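Local coordinates for aminoglycoside phosphotransferase (Streptomyces rimosus, PDB 6FUC), which probably confers resistance to streptomycin by phosphorylating the 3''-hydroxyl of the antibiotic with ATP as phosphate donor, at residues 196-199 and 200-203; 254-257 and 258-261; 177-180 and 181-185. All coordinates share one frame; numbering follows the deposited sequence.

All three contacts are local, each made within one continuous piece of chain in the kinase-like fold, and each lies about 19 Å from the chain centre. Contact 1 is the hairpin turn between strands 195-197 and 204-207, its centre about 30 Å from that of contact 3. Contacts 2 and 3 are the start of helix 257-266 and the end of helix 172-181, and they touch through Arg-259 and Gln-182. Contact 3 is a surface contact; the other two are partly buried. Their chemistry differs with the element each belongs to: an aspartate gathers turn amides in contact 1, salt bridges reinforce a helix cap in contact 2, and carbonyls take the last helical donors in contact 3.

Contact 1: residues 196-199 and 200-203; sequences ILDP and DTLD
Asp-198 and Leu-202 face each other across a tight reversal, in which Asp-198 N donates to Asp-203 O (2.8 Å) and Leu-202 N returns a bond to Asp-198 O, joining strand 195-197 to strand 204-207 as a β-hairpin. The side chain of Asp-198 organises the turn. Its CG stands anti to the backbone N (chi1 -179°), which carries OD1 over the amides that follow Pro-199. Asp-200 N reaches OD1 at 2.8 Å, nearly in line with the C-O bond, whereas Thr-201 N, 3.0 Å from the same OD1, approaches from above the carboxylate plane, 52° out of it. Thr-201 crosses the aspartate at a slant, and its OG1 accepts from Asp-203 N at 3.2 Å, forming an ST turn within the loop. A water joins that hydroxyl to Asp-198 OD2, weakly on the carboxylate side. A second water donates to both Asp-198 OD1 and Asp-200 OD2, two carboxylate oxygens that stand 4.3 Å apart. Away from these polar groups, CD1 of Leu-197 meets CD1 of Leu-202 at 4.0 Å. The same two leucines rest on Ala-106 and Ala-105 of helix 100-117, attaching the hairpin to that helix. With two backbone N-H groups and a water directed at OD1, the carboxylate of Asp-198 would probably be stabilised as an anion; the shared water probably also eases the repulsion from Asp-200 and would help keep both acids ionised.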
loop_
_atom_site.group_PDB
_atom_site.type_symbol
_atom_site.label_atom_id
_atom_site.label_comp_id
_atom_site.label_asym_id
_atom_site.label_seq_id
_atom_site.Cartn_x
_atom_site.Cartn_y
_atom_site.Cartn_z
ATOM N N ILE A 196 4.035 -8.403 -5.481
ATOM C CA ILE A 196 3.866 -9.316 -6.615
ATOM C C ILE A 196 4.974 -10.358 -6.520
ATOM O O ILE A 196 6.157 -10.002 -6.388
ATOM C CB ILE A 196 3.919 -8.591 -7.944
ATOM C CG1 ILE A 196 2.919 -7.431 -7.980
ATOM C CG2 ILE A 196 3.625 -9.582 -9.079
ATOM C CD1 ILE A 196 1.470 -7.750 -7.669
ATOM N N LEU A 197 4.600 -11.616 -6.641
ATOM C CA LEU A 197 5.535 -12.748 -6.543
ATOM C C LEU A 197 5.800 -13.331 -7.921
ATOM O O LEU A 197 4.915 -13.442 -8.770
ATOM C CB LEU A 197 4.942 -13.856 -5.663
ATOM C CG LEU A 197 4.532 -13.405 -4.266
ATOM C CD1 LEU A 197 3.918 -14.563 -3.496
ATOM C CD2 LEU A 197 5.647 -12.786 -3.494
ATOM N N ASP A 198 7.053 -13.753 -8.128
ATOM C CA ASP A 198 7.392 -14.503 -9.330
ATOM C C ASP A 198 6.756 -15.898 -9.210
ATOM O O ASP A 198 6.961 -16.575 -8.236
ATOM C CB ASP A 198 8.912 -14.626 -9.431
ATOM C CG ASP A 198 9.399 -15.364 -10.636
ATOM O OD1 ASP A 198 9.027 -16.515 -10.909
ATOM O OD2 ASP A 198 10.216 -14.770 -11.373
ATOM N N PRO A 199 5.948 -16.296 -10.217
ATOM C CA PRO A 199 5.160 -17.546 -10.077
ATOM C C PRO A 199 5.983 -18.810 -10.158
ATOM O O PRO A 199 5.464 -19.875 -9.852
ATOM C CB PRO A 199 4.183 -17.436 -11.211
ATOM C CG PRO A 199 4.823 -16.613 -12.196
ATOM C CD PRO A 199 5.554 -15.576 -11.440
ATOM N N ASP A 200 7.233 -18.708 -10.611
ATOM C CA ASP A 200 8.120 -19.863 -10.710
ATOM C C ASP A 200 9.079 -19.963 -9.554
ATOM O O ASP A 200 9.283 -21.063 -8.999
ATOM C CB ASP A 200 8.830 -19.859 -12.062
ATOM C CG ASP A 200 7.844 -20.091 -13.149
ATOM O OD1 ASP A 200 7.174 -21.177 -13.147
ATOM O OD2 ASP A 200 7.649 -19.213 -14.002
ATOM N N THR A 201 9.753 -18.864 -9.171
ATOM C CA THR A 201 10.685 -18.933 -8.059
ATOM C C THR A 201 10.065 -18.664 -6.722
ATOM O O THR A 201 10.636 -19.022 -5.697
ATOM C CB THR A 201 11.815 -17.920 -8.233
ATOM O OG1 THR A 201 11.199 -16.634 -8.259
ATOM C CG2 THR A 201 12.575 -18.177 -9.519
ATOM N N LEU A 202 8.931 -17.952 -6.710
ATOM C CA LEU A 202 8.294 -17.443 -5.457
ATOM C C LEU A 202 9.113 -16.409 -4.711
ATOM O O LEU A 202 8.882 -16.119 -3.555
ATOM C CB LEU A 202 7.714 -18.551 -4.589
ATOM C CG LEU A 202 6.357 -19.077 -5.022
ATOM C CD1 LEU A 202 5.281 -17.992 -4.941
ATOM C CD2 LEU A 202 6.341 -19.726 -6.400
ATOM N N ASP A 203 10.087 -15.825 -5.415
ATOM C CA ASP A 203 10.689 -14.599 -4.965
ATOM C C ASP A 203 9.766 -13.416 -5.234
ATOM O O ASP A 203 8.764 -13.551 -5.912
ATOM C CB ASP A 203 12.083 -14.413 -5.602
ATOM C CG ASP A 203 13.022 -13.539 -4.886
ATOM O OD1 ASP A 203 12.687 -12.806 -3.951
ATOM O OD2 ASP A 203 14.253 -13.562 -5.291
HETATM O O HOH W 1 12.831 -14.628 -9.184
HETATM O O HOH W 2 8.498 -16.678 -13.770
#

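Contact 2: residues 254-257 and 258-261; sequences ALDR and DRER
Asp-256 meets Arg-259 first at the backbone, where its OD1 accepts from Arg-259 N at 3.2 Å. In one of the two modelled conformers of Arg-259, OD2 of Asp-256 also forms a salt bridge with NE at 3.3 Å and a weak bond with NH1. The two planes then stand 73° apart: the carboxylate oxygen lies at the edge of the guanidinium, near its plane, but the arginine N-H comes from above the carboxylate. Asp-256 CG lies anti to its own N (chi1 -178°), which swings the acid over the opening turn of the helix. This is an N-cap, with Asp-256 ahead of helix 257-266, and a water bridges its OD1 to Asp-258 N, another amide of that first turn. The helical bonding starts with Glu-260 N to Asp-256 O. On a different flank Arg-257 and Glu-260 run side by side, pointing the same way. NH1 of Arg-257 gives a nearly in-plane bond to the syn lone pair of Glu-260 OE1 at 2.6 Å, and the same NH1 also forms a salt bridge with Glu-244. A bend at chi2 (-47°) turns the arginine chain toward Glu-260. Leu-255 CD1 lies 3.8 Å above one guanidinium face, toward its rim. Farther out, Arg-259 NH2 forms a salt bridge with Asp-217, its strongest partner, and probably a hydrogen bond with Gln-182 OE1. Tyr-219 of helix 219-233 packs against both Arg-259 and Glu-260.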
loop_
_atom_site.group_PDB
_atom_site.type_symbol
_atom_site.label_atom_id
_atom_site.label_comp_id
_atom_site.label_asym_id
_atom_site.label_seq_id
_atom_site.Cartn_x
_atom_site.Cartn_y
_atom_site.Cartn_z
ATOM N N ALA A 254 13.163 -6.362 16.331
ATOM C CA ALA A 254 12.497 -6.890 17.508
ATOM C C ALA A 254 11.026 -6.618 17.306
ATOM O O ALA A 254 10.586 -5.496 16.794
ATOM C CB ALA A 254 12.961 -6.187 18.760
ATOM N N LEU A 255 10.230 -7.628 17.614
ATOM C CA LEU A 255 8.754 -7.403 17.576
ATOM C C LEU A 255 8.360 -6.460 18.704
ATOM O O LEU A 255 8.825 -6.587 19.817
ATOM C CB LEU A 255 7.962 -8.702 17.718
ATOM C CG LEU A 255 8.165 -9.627 16.534
ATOM C CD1 LEU A 255 7.810 -11.042 16.960
ATOM C CD2 LEU A 255 7.357 -9.147 15.335
ATOM N N ASP A 256 7.442 -5.551 18.426
ATOM C CA ASP A 256 6.849 -4.594 19.353
ATOM C C ASP A 256 5.336 -4.598 19.124
ATOM O O ASP A 256 4.820 -3.926 18.222
ATOM C CB ASP A 256 7.479 -3.200 19.173
ATOM C CG ASP A 256 6.950 -2.179 20.140
ATOM O OD1 ASP A 256 5.862 -2.320 20.718
ATOM O OD2 ASP A 256 7.612 -1.138 20.233
ATOM N N ARG A 257 4.600 -5.416 19.850
ATOM C CA ARG A 257 3.205 -5.618 19.511
ATOM C C ARG A 257 2.343 -4.376 19.707
ATOM O O ARG A 257 1.437 -4.223 18.932
ATOM C CB ARG A 257 2.666 -6.846 20.258
ATOM C CG ARG A 257 3.359 -8.152 19.833
ATOM C CD ARG A 257 3.546 -8.443 18.382
ATOM N NE ARG A 257 3.801 -9.819 18.092
ATOM C CZ ARG A 257 3.623 -10.403 16.905
ATOM N NH1 ARG A 257 3.219 -9.710 15.798
ATOM N NH2 ARG A 257 3.888 -11.711 16.811
ATOM N N ASP A 258 2.570 -3.539 20.713
ATOM C CA ASP A 258 1.759 -2.356 20.871
ATOM C C ASP A 258 1.968 -1.398 19.722
ATOM O O ASP A 258 1.055 -0.768 19.257
ATOM C CB ASP A 258 2.064 -1.639 22.216
ATOM C CG ASP A 258 1.678 -2.431 23.411
ATOM O OD1 ASP A 258 0.931 -3.432 23.330
ATOM O OD2 ASP A 258 2.163 -2.032 24.493
ATOM N N ARG A 259 3.219 -1.230 19.309
ATOM C CA ARG A 259 3.516 -0.349 18.215
ATOM C C ARG A 259 2.844 -0.907 16.898
ATOM O O ARG A 259 2.270 -0.189 16.128
ATOM C CB ARG A 259 5.020 -0.225 18.096
ATOM C CG ARG A 259 5.194 0.671 16.871
ATOM C CD ARG A 259 6.473 1.462 16.924
ATOM N NE ARG A 259 7.521 0.617 17.484
ATOM C CZ ARG A 259 8.797 0.670 17.153
ATOM N NH1 ARG A 259 9.634 -0.126 17.798
ATOM N NH2 ARG A 259 9.251 1.474 16.190
ATOM N N GLU A 260 2.989 -2.222 16.655
ATOM C CA GLU A 260 2.373 -2.863 15.512
ATOM C C GLU A 260 0.850 -2.618 15.489
ATOM O O GLU A 260 0.261 -2.272 14.475
ATOM C CB GLU A 260 2.701 -4.326 15.516
ATOM C CG GLU A 260 2.121 -5.115 14.345
ATOM C CD GLU A 260 2.233 -6.611 14.478
ATOM O OE1 GLU A 260 3.014 -7.123 15.310
ATOM O OE2 GLU A 260 1.534 -7.351 13.765
ATOM N N ARG A 261 0.237 -2.879 16.650
ATOM C CA ARG A 261 -1.215 -2.753 16.747
ATOM C C ARG A 261 -1.687 -1.319 16.516
ATOM O O ARG A 261 -2.761 -1.093 15.980
ATOM C CB ARG A 261 -1.677 -3.331 18.105
ATOM C CG ARG A 261 -1.980 -4.814 18.128
ATOM C CD ARG A 261 -2.546 -5.232 19.496
ATOM N NE ARG A 261 -3.715 -4.410 19.830
ATOM C CZ ARG A 261 -3.752 -3.452 20.755
ATOM N NH1 ARG A 261 -2.674 -3.181 21.486
ATOM N NH2 ARG A 261 -4.880 -2.769 20.952
HETATM O O HOH W 3 4.745 -3.792 22.759
HETATM O O HOH W 4 5.419 -6.577 16.574
#

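Contact 3: residues 177-180 and 181-185; sequences AQEA and AQTVV
The C-terminal end of helix 172-181, where the chain leaves the helix to enter strand 184-186, is closed by two backbone bonds, Ala-181 N to Ala-177 O at 3.1 Å and Gln-182 N to Gln-178 O at 3.0 Å. Gln-182 N also gives a weak bond to Glu-179 O, 3.2 Å away. CB of Ala-181 packs 3.5 Å from Ala-177 O, flanking the final turn. Gln-182 is the first residue to abandon helical backbone angles, and the chain then passes Thr-183. In one of the two conformers of Thr-183 its OG1, anti to the threonine's carbonyl carbon (chi1 -70°), points back toward the helix end and comes within 2.4 Å of Glu-179 O; this is shorter than a normal hydrogen bond, and the contact is doubtful as modelled. The carboxylate of Glu-179 heads away from the turn, to the amide of Leu-131, while Gln-178 OE1 takes a bond from Arg-175. Beyond the turn Val-184 pairs with Ala-216 of strand 214-216, and Thr-183 packs on Pro-122. Glu-179 O is thus met weakly by Gln-182 N and possibly by the Thr-183 hydroxyl, whereas the carbonyls of Ala-177 and Gln-178 firmly take the last backbone donors, so that the helical bonding runs up to the very residue at which the chain turns away.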
loop_
_atom_site.group_PDB
_atom_site.type_symbol
_atom_site.label_atom_id
_atom_site.label_comp_id
_atom_site.label_asym_id
_atom_site.label_seq_id
_atom_site.Cartn_x
_atom_site.Cartn_y
_atom_site.Cartn_z
ATOM N N ALA A 177 7.952 9.499 18.844
ATOM C CA ALA A 177 9.298 9.280 19.311
ATOM C C ALA A 177 9.869 7.993 18.742
ATOM O O ALA A 177 11.063 7.945 18.357
ATOM C CB ALA A 177 9.319 9.293 20.817
ATOM N N GLN A 178 9.037 6.950 18.691
ATOM C CA GLN A 178 9.522 5.658 18.094
ATOM C C GLN A 178 9.830 5.829 16.615
ATOM O O GLN A 178 10.798 5.276 16.108
ATOM C CB GLN A 178 8.508 4.565 18.360
ATOM C CG GLN A 178 8.425 4.214 19.837
ATOM C CD GLN A 178 7.286 3.276 20.128
ATOM O OE1 GLN A 178 6.170 3.508 19.691
ATOM N NE2 GLN A 178 7.541 2.293 20.918
ATOM N N GLU A 179 8.963 6.550 15.904
ATOM C CA GLU A 179 9.162 6.815 14.481
ATOM C C GLU A 179 10.471 7.587 14.295
ATOM O O GLU A 179 11.240 7.226 13.409
ATOM C CB GLU A 179 7.994 7.677 13.962
ATOM C CG GLU A 179 8.187 8.163 12.525
ATOM C CD GLU A 179 7.075 9.151 12.161
ATOM O OE1 GLU A 179 7.131 10.316 12.583
ATOM O OE2 GLU A 179 6.170 8.761 11.469
ATOM N N ALA A 180 10.733 8.601 15.093
ATOM C CA ALA A 180 11.972 9.369 14.920
ATOM C C ALA A 180 13.199 8.477 15.117
ATOM O O ALA A 180 14.182 8.624 14.388
ATOM C CB ALA A 180 12.018 10.530 15.901
ATOM N N ALA A 181 13.127 7.560 16.084
ATOM C CA ALA A 181 14.219 6.686 16.357
ATOM C C ALA A 181 14.432 5.617 15.316
ATOM O O ALA A 181 15.584 5.195 15.118
ATOM C CB ALA A 181 13.975 6.045 17.709
ATOM N N GLN A 182 13.396 5.195 14.646
ATOM C CA GLN A 182 13.508 4.084 13.705
ATOM C C GLN A 182 12.538 4.544 12.560
ATOM O O GLN A 182 11.345 4.346 12.598
ATOM C CB GLN A 182 12.994 2.758 14.273
ATOM C CG GLN A 182 13.725 2.183 15.519
ATOM C CD GLN A 182 12.975 1.150 16.406
ATOM O OE1 GLN A 182 11.977 0.668 16.109
ATOM N NE2 GLN A 182 13.556 0.868 17.558
ATOM N N THR A 183 13.040 5.379 11.706
ATOM C CA THR A 183 12.363 5.680 10.456
ATOM C C THR A 183 13.017 4.926 9.300
ATOM O O THR A 183 14.244 4.783 9.251
ATOM C CB THR A 183 12.454 7.216 10.191
ATOM O OG1 THR A 183 11.643 7.918 11.102
ATOM C CG2 THR A 183 12.054 7.671 8.779
ATOM N N VAL A 184 12.174 4.503 8.383
ATOM C CA VAL A 184 12.590 3.880 7.140
ATOM C C VAL A 184 11.770 4.468 6.003
ATOM O O VAL A 184 10.771 5.153 6.237
ATOM C CB VAL A 184 12.425 2.343 7.170
ATOM C CG1 VAL A 184 13.185 1.706 8.304
ATOM C CG2 VAL A 184 10.969 1.963 7.244
ATOM N N VAL A 185 12.172 4.180 4.754
ATOM C CA VAL A 185 11.307 4.424 3.606
ATOM C C VAL A 185 10.331 3.276 3.492
ATOM O O VAL A 185 10.691 2.154 3.171
ATOM C CB VAL A 185 12.092 4.582 2.309
ATOM C CG1 VAL A 185 11.141 4.816 1.155
ATOM C CG2 VAL A 185 13.137 5.703 2.424
#